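Local coordinates for protein tryparedoxin II (Crithidia fasciculata, PDB 1I5G) that probably carries reducing equivalents from trypanothione to partner proteins such as peroxidases through a thioredoxin-like redox fold, and here binds glutathionylspermidine, at residues S1-F6 with V115-G120; V13-A17 with Y81-W86. The protein carries 1 engineered substitution. All blocks are in the same frame, centred on the assembly; numbering follows the deposited sequence.

Overall arrangement
Starting at the N terminus, residues 1-6 precede the first strand and find their partner more than a hundred residues later: contact 1 closes this long loop when 115-120 arrives at the end of strand 111-116. Contact 2 is a shorter closure lying wholly within it, since 13-17 on strand 12-15 meets 81-86, the link from helix 74-81 to strand 87-88. The two do not touch; their centres lie 21 Å apart. Both reach the same mixed sheet, however. Contact 1 ties the N terminus to the hairpin of strands 111-116 and 122-124, whereas contact 2 joins the N-terminal strand to the return of a beta-alpha-beta crossover.

Contact 1: S1-F6 with V115-G120; sequences SGLKKF and VEADSG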
loop_
_atom_site.group_PDB
_atom_site.type_symbol
_atom_site.label_atom_id
_atom_site.label_comp_id
_atom_site.label_asym_id
_atom_site.label_seq_id
_atom_site.Cartn_x
_atom_site.Cartn_y
_atom_site.Cartn_z
ATOM N N SER A 1 6.759 -14.897 7.996
ATOM C CA SER A 1 5.817 -13.865 7.477
ATOM C C SER A 1 5.035 -14.405 6.278
ATOM O O SER A 1 5.542 -14.303 5.170
ATOM C CB SER A 1 6.589 -12.656 6.918
ATOM O OG SER A 1 5.784 -11.634 6.323
ATOM N N GLY A 2 3.894 -15.087 6.306
ATOM C CA GLY A 2 2.617 -14.558 5.876
ATOM C C GLY A 2 2.720 -13.717 4.627
ATOM O O GLY A 2 2.086 -14.053 3.640
ATOM N N LEU A 3 3.491 -12.633 4.644
ATOM C CA LEU A 3 3.581 -11.818 3.436
ATOM C C LEU A 3 4.682 -12.193 2.472
ATOM O O LEU A 3 4.739 -11.650 1.375
ATOM C CB LEU A 3 3.783 -10.336 3.742
ATOM C CG LEU A 3 2.640 -9.698 4.519
ATOM C CD1 LEU A 3 3.123 -8.340 4.941
ATOM C CD2 LEU A 3 1.379 -9.636 3.707
ATOM N N LYS A 4 5.543 -13.111 2.893
ATOM C CA LYS A 4 6.692 -13.504 2.098
ATOM C C LYS A 4 6.340 -14.060 0.745
ATOM O O LYS A 4 7.268 -14.044 -0.053
ATOM C CB LYS A 4 7.614 -14.490 2.815
ATOM C CG LYS A 4 8.918 -13.814 3.213
ATOM C CD LYS A 4 9.852 -13.717 2.020
ATOM C CE LYS A 4 11.332 -13.498 2.348
ATOM N NZ LYS A 4 12.105 -13.145 1.113
ATOM N N LYS A 5 5.129 -14.536 0.451
ATOM C CA LYS A 5 4.627 -15.015 -0.842
ATOM C C LYS A 5 4.261 -13.829 -1.753
ATOM O O LYS A 5 4.001 -14.090 -2.922
ATOM C CB LYS A 5 3.400 -15.955 -0.720
ATOM C CG LYS A 5 2.093 -15.355 -0.154
ATOM C CD LYS A 5 0.902 -16.317 -0.104
ATOM C CE LYS A 5 -0.430 -15.780 0.456
ATOM N NZ LYS A 5 -1.563 -16.735 0.237
ATOM N N PHE A 6 4.226 -12.616 -1.201
ATOM C CA PHE A 6 3.933 -11.365 -1.912
ATOM C C PHE A 6 5.184 -10.508 -2.208
ATOM O O PHE A 6 5.082 -9.477 -2.889
ATOM C CB PHE A 6 2.889 -10.552 -1.135
ATOM C CG PHE A 6 1.550 -11.211 -0.992
ATOM C CD1 PHE A 6 0.884 -11.749 -2.074
ATOM C CD2 PHE A 6 0.944 -11.312 0.247
ATOM C CE1 PHE A 6 -0.359 -12.369 -1.966
ATOM C CE2 PHE A 6 -0.296 -11.929 0.376
ATOM C CZ PHE A 6 -0.947 -12.457 -0.720
ATOM N N VAL A 115 -4.425 -6.858 3.553
ATOM C CA VAL A 115 -4.024 -8.228 3.817
ATOM C C VAL A 115 -3.567 -8.410 5.253
ATOM O O VAL A 115 -2.956 -7.513 5.832
ATOM C CB VAL A 115 -2.877 -8.585 2.877
ATOM C CG1 VAL A 115 -2.409 -9.971 3.091
ATOM C CG2 VAL A 115 -3.245 -8.330 1.407
ATOM N N GLU A 116 -3.865 -9.538 5.884
ATOM C CA GLU A 116 -3.350 -9.848 7.211
ATOM C C GLU A 116 -1.908 -10.321 7.031
ATOM O O GLU A 116 -1.627 -11.308 6.353
ATOM C CB GLU A 116 -4.183 -10.966 7.857
ATOM C CG GLU A 116 -3.755 -11.325 9.271
ATOM C CD GLU A 116 -4.383 -12.545 9.894
ATOM O OE1 GLU A 116 -4.999 -13.356 9.201
ATOM O OE2 GLU A 116 -4.212 -12.668 11.123
ATOM N N ALA A 117 -0.941 -9.647 7.652
ATOM C CA ALA A 117 0.479 -9.958 7.482
ATOM C C ALA A 117 0.786 -11.386 7.913
ATOM O O ALA A 117 1.534 -12.041 7.213
ATOM C CB ALA A 117 1.346 -8.985 8.255
ATOM N N ASP A 118 0.222 -11.851 9.011
ATOM C CA ASP A 118 0.705 -13.113 9.578
ATOM C C ASP A 118 0.217 -14.302 8.771
ATOM O O ASP A 118 0.924 -15.295 8.703
ATOM C CB ASP A 118 0.309 -13.216 11.045
ATOM C CG ASP A 118 1.085 -12.269 11.937
ATOM O OD1 ASP A 118 2.025 -11.606 11.463
ATOM O OD2 ASP A 118 0.750 -12.187 13.134
ATOM N N SER A 119 -0.964 -14.252 8.163
ATOM C CA SER A 119 -1.489 -15.354 7.363
ATOM C C SER A 119 -1.278 -15.142 5.883
ATOM O O SER A 119 -1.209 -16.110 5.123
ATOM C CB SER A 119 -2.979 -15.505 7.616
ATOM O OG SER A 119 -3.680 -14.342 7.176
ATOM N N GLY A 120 -1.180 -13.898 5.438
ATOM C CA GLY A 120 -1.170 -13.571 4.032
ATOM C C GLY A 120 -2.559 -13.565 3.445
ATOM O O GLY A 120 -2.688 -13.479 2.229
HETATM O O HOH W 1 1.642 -16.862 3.935
HETATM O O HOH W 2 -3.939 -14.967 0.314
HETATM O O HOH W 3 -3.084 -17.064 2.822
#
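Gly2, just ahead of the type I beta turn from Leu3 to Phe6, meets Gly120 in the connection of the beta-hairpin formed by strands 111-116 and 122-124, at one border of the thioredoxin-like sheet. With no side chain on either glycine, the backbones approach until the two CA atoms are 4.3 Å apart. Gly2 CA also makes a CA-H...O contact of 3.0 Å with Ala117 O.

On the inner side of this backbone approach the packing is apolar and close. The chi1 of Leu3 (-62°) sets CG beside its own backbone N, and the two methyls then divide their work: CD1 lies 3.8 Å from Ala117 CB, while CD2 reaches Val115 CG1. That same valine methyl is approached obliquely by Phe6 CE2 at 4.0 Å, so this one methyl touches two side chains of the N-terminal segment. Phe104 meets the Phe6 ring, and Leu3 also packs on Val31 of the neighbouring strand 30-36.

The outer side is far looser and runs through water. No direct hydrogen bond crosses between the segments; instead one water gives a proton to both Gly2 O and Ser119 O. Lys5 lays CG over a face of the Phe6 ring and then extends, and its NZ donates to two further waters. One of these passes a hydrogen bond to Ser119 O, the other a 2.7 Å bond to Gly120 O, the same oxygen that lies near the plane of the Phe6 ring, 3.4 Å from CE2 at its edge.

Contact 2: V13-A17 with Y81-W86; sequences VLKGA and YAKMPW
Tyr81 OH is gripped from two chain segments at once: it donates a 2.7 Å hydrogen bond to Trp86 O and accepts a weak one from Gly16 N. The first is well directed, lying in the carbonyl plane on a lone pair of Trp86 O. The second is bent, with an N-H...O angle of 127°, and Gly16 N has a better partner in a water 2.9 Å away. That water also lies within hydrogen-bonding distance of Met84 O and Trp86 O, so it fills the corner between the strand end and the loop.

A chi1 of 177°, with CG opposite the backbone N, carries the Tyr81 ring across to strand 12-15. Its edge faces Lys15 CA, and Leu14 crosses it at a slant, CB standing 3.7 Å from CE2 and CD1 beside the same ring carbon. Lys15 starts off away from the loop, but its chain bends at the last torsion (36°). This leaves NZ 3.2 Å from Pro85 O, at an angle too poor for a hydrogen bond.

In the thioredoxin-like fold, 81-86 is the return of the beta-alpha-beta crossover from strand 63-69 through helix 74-81 to strand 87-88. Strand 12-15 runs antiparallel beside 87-88, where Leu14 and Ala88 share backbone hydrogen bonding, while Pro85 and Trp86 pack against helix 41-57.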
loop_
_atom_site.group_PDB
_atom_site.type_symbol
_atom_site.label_atom_id
_atom_site.label_comp_id
_atom_site.label_asym_id
_atom_site.label_seq_id
_atom_site.Cartn_x
_atom_site.Cartn_y
_atom_site.Cartn_z
ATOM N N VAL A 13 11.899 -2.933 1.928
ATOM C CA VAL A 13 11.001 -1.916 1.411
ATOM C C VAL A 13 11.453 -0.549 1.875
ATOM O O VAL A 13 12.296 -0.403 2.776
ATOM C CB VAL A 13 9.536 -2.218 1.751
ATOM C CG1 VAL A 13 9.112 -3.545 1.151
ATOM C CG2 VAL A 13 9.353 -2.271 3.236
ATOM N N LEU A 14 10.903 0.488 1.250
ATOM C CA LEU A 14 11.297 1.868 1.540
ATOM C C LEU A 14 10.469 2.496 2.630
ATOM O O LEU A 14 9.304 2.147 2.825
ATOM C CB LEU A 14 11.036 2.728 0.298
ATOM C CG LEU A 14 11.633 2.270 -1.028
ATOM C CD1 LEU A 14 11.406 3.352 -2.062
ATOM C CD2 LEU A 14 13.106 1.896 -0.998
ATOM N N LYS A 15 11.080 3.438 3.354
ATOM C CA LYS A 15 10.397 4.364 4.248
ATOM C C LYS A 15 11.165 5.677 4.117
ATOM O O LYS A 15 12.348 5.748 4.465
ATOM C CB LYS A 15 10.445 3.955 5.729
ATOM C CG LYS A 15 9.612 4.883 6.573
ATOM C CD LYS A 15 9.460 4.300 7.961
ATOM C CE LYS A 15 8.609 5.275 8.761
ATOM N NZ LYS A 15 7.514 5.966 8.023
ATOM N N GLY A 16 10.529 6.737 3.644
ATOM C CA GLY A 16 11.233 8.003 3.474
ATOM C C GLY A 16 12.379 7.833 2.496
ATOM O O GLY A 16 12.193 7.397 1.364
ATOM N N ALA A 17 13.568 8.197 2.970
ATOM C CA ALA A 17 14.806 8.094 2.201
ATOM C C ALA A 17 15.552 6.794 2.418
ATOM O O ALA A 17 16.561 6.612 1.766
ATOM C CB ALA A 17 15.713 9.318 2.467
ATOM N N TYR A 81 6.260 9.338 -4.388
ATOM C CA TYR A 81 6.451 8.661 -3.115
ATOM C C TYR A 81 6.955 9.621 -2.050
ATOM O O TYR A 81 6.580 9.476 -0.901
ATOM C CB TYR A 81 7.375 7.447 -3.262
ATOM C CG TYR A 81 7.632 6.770 -1.940
ATOM C CD1 TYR A 81 6.594 6.369 -1.094
ATOM C CD2 TYR A 81 8.923 6.536 -1.491
ATOM C CE1 TYR A 81 6.874 5.774 0.128
ATOM C CE2 TYR A 81 9.195 5.939 -0.273
ATOM C CZ TYR A 81 8.162 5.557 0.552
ATOM O OH TYR A 81 8.466 4.969 1.749
ATOM N N ALA A 82 7.782 10.601 -2.401
ATOM C CA ALA A 82 8.212 11.602 -1.418
ATOM C C ALA A 82 7.063 12.357 -0.770
ATOM O O ALA A 82 7.262 12.902 0.332
ATOM C CB ALA A 82 9.170 12.603 -2.082
ATOM N N LYS A 83 5.862 12.405 -1.352
ATOM C CA LYS A 83 4.683 13.048 -0.754
ATOM C C LYS A 83 4.035 12.171 0.297
ATOM O O LYS A 83 3.129 12.632 0.982
ATOM C CB LYS A 83 3.627 13.350 -1.815
ATOM C CG LYS A 83 4.164 14.253 -2.920
ATOM C CD LYS A 83 3.220 14.555 -4.080
ATOM C CE LYS A 83 3.776 15.569 -5.103
ATOM N NZ LYS A 83 2.754 15.820 -6.185
ATOM N N MET A 84 4.443 10.918 0.444
ATOM C CA MET A 84 3.728 9.936 1.272
ATOM C C MET A 84 4.480 9.555 2.520
ATOM O O MET A 84 5.717 9.497 2.488
ATOM C CB MET A 84 3.510 8.676 0.427
ATOM C CG MET A 84 2.744 8.916 -0.845
ATOM S SD MET A 84 2.721 7.440 -1.916
ATOM C CE MET A 84 1.904 8.093 -3.324
ATOM N N PRO A 85 3.767 9.295 3.614
ATOM C CA PRO A 85 4.390 8.968 4.895
ATOM C C PRO A 85 4.642 7.504 5.183
ATOM O O PRO A 85 5.197 7.184 6.236
ATOM C CB PRO A 85 3.361 9.560 5.867
ATOM C CG PRO A 85 2.071 9.200 5.172
ATOM C CD PRO A 85 2.306 9.399 3.721
ATOM N N TRP A 86 4.231 6.621 4.255
ATOM C CA TRP A 86 4.203 5.178 4.501
ATOM C C TRP A 86 5.303 4.441 3.759
ATOM O O TRP A 86 6.317 5.060 3.448
ATOM C CB TRP A 86 2.796 4.647 4.202
ATOM C CG TRP A 86 2.272 5.091 2.893
ATOM C CD1 TRP A 86 2.779 4.832 1.640
ATOM C CD2 TRP A 86 1.131 5.897 2.667
ATOM N NE1 TRP A 86 2.028 5.425 0.666
ATOM C CE2 TRP A 86 0.989 6.091 1.274
ATOM C CE3 TRP A 86 0.184 6.492 3.526
ATOM C CZ2 TRP A 86 -0.046 6.855 0.728
ATOM C CZ3 TRP A 86 -0.839 7.221 2.974
ATOM C CH2 TRP A 86 -0.946 7.418 1.620
HETATM O O HOH W 4 7.688 7.510 3.771
#